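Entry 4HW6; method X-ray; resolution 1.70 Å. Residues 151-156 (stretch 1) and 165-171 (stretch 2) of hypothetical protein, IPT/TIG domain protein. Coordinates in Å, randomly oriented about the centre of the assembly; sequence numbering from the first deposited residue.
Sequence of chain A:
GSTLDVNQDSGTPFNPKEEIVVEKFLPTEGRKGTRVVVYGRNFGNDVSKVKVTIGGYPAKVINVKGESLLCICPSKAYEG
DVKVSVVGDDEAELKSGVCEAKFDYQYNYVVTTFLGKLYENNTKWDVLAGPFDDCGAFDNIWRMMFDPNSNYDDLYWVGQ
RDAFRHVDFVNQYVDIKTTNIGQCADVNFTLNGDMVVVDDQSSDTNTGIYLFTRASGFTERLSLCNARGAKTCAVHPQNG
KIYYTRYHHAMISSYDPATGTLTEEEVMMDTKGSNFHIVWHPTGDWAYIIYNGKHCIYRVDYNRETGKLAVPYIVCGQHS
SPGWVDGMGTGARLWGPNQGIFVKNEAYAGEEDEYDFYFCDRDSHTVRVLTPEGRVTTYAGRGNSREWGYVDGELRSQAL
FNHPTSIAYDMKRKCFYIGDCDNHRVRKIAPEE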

# COMPACT_ATOMS: atom_id res chain seq x y z
N ASN A 151 8.73 -4.69 10.87
CA ASN A 151 7.29 -4.73 11.22
C ASN A 151 6.54 -3.46 10.78
O ASN A 151 5.77 -2.85 11.54
CB ASN A 151 7.11 -4.96 12.72
CG ASN A 151 5.66 -5.24 13.10
OD1 ASN A 151 4.94 -5.93 12.38
ND2 ASN A 151 5.23 -4.69 14.22
N TYR A 152 6.78 -3.08 9.53
CA TYR A 152 6.13 -1.94 8.89
C TYR A 152 6.47 -0.60 9.51
O TYR A 152 5.70 0.35 9.38
CB TYR A 152 4.60 -2.15 8.76
CG TYR A 152 4.32 -3.36 7.92
CD1 TYR A 152 4.31 -3.28 6.54
CD2 TYR A 152 4.17 -4.61 8.51
CE1 TYR A 152 4.12 -4.40 5.76
CE2 TYR A 152 4.00 -5.74 7.73
CZ TYR A 152 3.97 -5.62 6.37
OH TYR A 152 3.77 -6.72 5.58
N ASP A 153 7.64 -0.52 10.14
CA ASP A 153 8.09 0.74 10.75
C ASP A 153 9.14 1.50 9.93
O ASP A 153 9.44 2.65 10.24
CB ASP A 153 8.59 0.53 12.17
CG ASP A 153 7.46 0.28 13.17
OD1 ASP A 153 6.29 0.65 12.90
OD2 ASP A 153 7.75 -0.28 14.22
N ASP A 154 9.70 0.87 8.90
CA ASP A 154 10.67 1.53 8.04
C ASP A 154 10.36 1.28 6.58
O ASP A 154 10.45 0.14 6.09
CB ASP A 154 12.09 1.11 8.40
CG ASP A 154 12.44 1.43 9.82
OD1 ASP A 154 12.74 2.61 10.15
OD2 ASP A 154 12.36 0.51 10.65
N LEU A 155 9.97 2.35 5.91
CA LEU A 155 9.67 2.38 4.48
C LEU A 155 10.71 3.21 3.76
O LEU A 155 11.00 4.34 4.15
CB LEU A 155 8.32 3.02 4.25
CG LEU A 155 7.86 3.22 2.82
CD1 LEU A 155 7.59 1.87 2.17
CD2 LEU A 155 6.60 4.09 2.82
N TYR A 156 11.27 2.65 2.71
CA TYR A 156 12.33 3.31 1.95
C TYR A 156 11.87 3.53 0.53
O TYR A 156 11.07 2.76 -0.01
CB TYR A 156 13.59 2.44 1.92
CG TYR A 156 14.21 2.20 3.27
CD1 TYR A 156 15.15 3.08 3.79
CD2 TYR A 156 13.86 1.10 4.02
CE1 TYR A 156 15.73 2.87 5.02
CE2 TYR A 156 14.42 0.88 5.28
CZ TYR A 156 15.37 1.77 5.76
OH TYR A 156 15.95 1.58 6.99
N ARG A 165 14.93 8.18 0.19
CA ARG A 165 14.29 8.60 1.45
C ARG A 165 13.95 7.42 2.35
O ARG A 165 13.79 6.28 1.89
CB ARG A 165 13.01 9.40 1.17
CG ARG A 165 13.18 10.60 0.23
CD ARG A 165 14.16 11.63 0.76
NE ARG A 165 13.76 12.22 2.03
CZ ARG A 165 13.31 13.48 2.20
NH1 ARG A 165 13.16 14.31 1.17
NH2 ARG A 165 12.97 13.90 3.41
N HIS A 166 13.85 7.73 3.63
CA HIS A 166 13.54 6.73 4.68
C HIS A 166 12.45 7.29 5.58
O HIS A 166 12.68 8.26 6.31
CB HIS A 166 14.79 6.44 5.47
CG HIS A 166 14.55 5.64 6.72
ND1 HIS A 166 15.37 5.75 7.82
CD2 HIS A 166 13.60 4.73 7.04
CE1 HIS A 166 14.94 4.94 8.77
NE2 HIS A 166 13.86 4.31 8.33
N VAL A 167 11.29 6.66 5.53
CA VAL A 167 10.18 6.99 6.39
C VAL A 167 10.29 6.11 7.64
O VAL A 167 10.17 4.89 7.56
CB VAL A 167 8.83 6.78 5.70
CG1 VAL A 167 7.70 7.11 6.64
CG2 VAL A 167 8.71 7.61 4.41
N ASP A 168 10.52 6.76 8.78
CA ASP A 168 10.71 6.12 10.09
C ASP A 168 9.45 6.36 10.92
O ASP A 168 9.24 7.45 11.46
CB ASP A 168 11.94 6.74 10.75
CG ASP A 168 12.23 6.22 12.15
OD1 ASP A 168 11.39 5.54 12.78
OD2 ASP A 168 13.32 6.55 12.63
N PHE A 169 8.61 5.34 11.04
CA PHE A 169 7.32 5.51 11.72
C PHE A 169 7.45 5.67 13.23
O PHE A 169 6.64 6.36 13.86
CB PHE A 169 6.38 4.35 11.38
CG PHE A 169 5.81 4.40 9.99
CD1 PHE A 169 6.53 3.92 8.90
CD2 PHE A 169 4.54 4.92 9.75
CE1 PHE A 169 6.02 3.95 7.62
CE2 PHE A 169 4.02 4.94 8.46
CZ PHE A 169 4.75 4.46 7.39
N VAL A 170 8.46 5.03 13.83
CA VAL A 170 8.63 5.08 15.28
C VAL A 170 8.97 6.51 15.69
O VAL A 170 8.41 7.05 16.64
CB VAL A 170 9.73 4.10 15.76
CG1 VAL A 170 10.15 4.36 17.21
CG2 VAL A 170 9.26 2.66 15.58
N ASN A 171 9.89 7.14 14.95
CA ASN A 171 10.30 8.51 15.24
C ASN A 171 9.53 9.58 14.45
O ASN A 171 9.76 10.77 14.63
CB ASN A 171 11.79 8.64 15.01
CG ASN A 171 12.57 7.75 15.94
OD1 ASN A 171 12.39 7.84 17.14
ND2 ASN A 171 13.38 6.84 15.39
O HOH W 1 10.92 3.17 12.57

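Stretch 1 enters the contact through a loop and then runs as a strand antiparallel to Arg165–Asp168, the two axes approaching to 4.6 Å. Asn151 lies out of reach, and the end of the Tyr152 side chain leads away from stretch 2; its backbone provides the contact instead, Tyr152 O lying 3.7 Å from Phe169 CD1.

Asp153 ties the loop to the end of the opposing strand. Its carbonyl O accepts a nearly linear hydrogen bond from Phe169 N (2.9 Å, 171°), while its carboxylate packs against Val170, with Asp153 OD2 3.6 Å from Val170 CG2. Water 1 also sits between the two stretches, 2.8 Å from Asp153 O and a short 2.4 Å from Asp168 OD1, placed to donate to either.

Asp154 pairs with Asp168 at a non-hydrogen-bonded position, so its backbone makes no hydrogen bond to the partner strand but a CA-H...O contact, Asp154 CA to Val167 O at 3.4 Å. Its side chain reaches diagonally to His166, whose NE2 donates a hydrogen bond to Asp154 OD1 (2.7 Å, 162°), near the plane of the imidazole. The two aspartates stand on the same face of the sheet, with Asp154 OD1 and Asp168 OD1 4.2 Å apart; Asp168 directs its carboxylate to Asn171, OD1 accepting from Asn171 N at 3.1 Å and OD2 from Asn171 ND2 at 2.8 Å.

At Leu155 the register brings both backbone polar groups into line with Val167: Leu155 N donates to Val167 O at 3.0 Å, and Val167 N donates to Leu155 O at 2.7 Å. On the sheet face opposite Asp154, Leu155 CB packs 4.1 Å from Val167 CB and 4.2 Å from Phe169 CE1, at the edge of the phenyl ring.

Tyr156 returns to the Asp154 face and forms an offset stack with His166, the planes inclined by 15°. The imidazole therefore engages Tyr156 through a face and Asp154 through its edge.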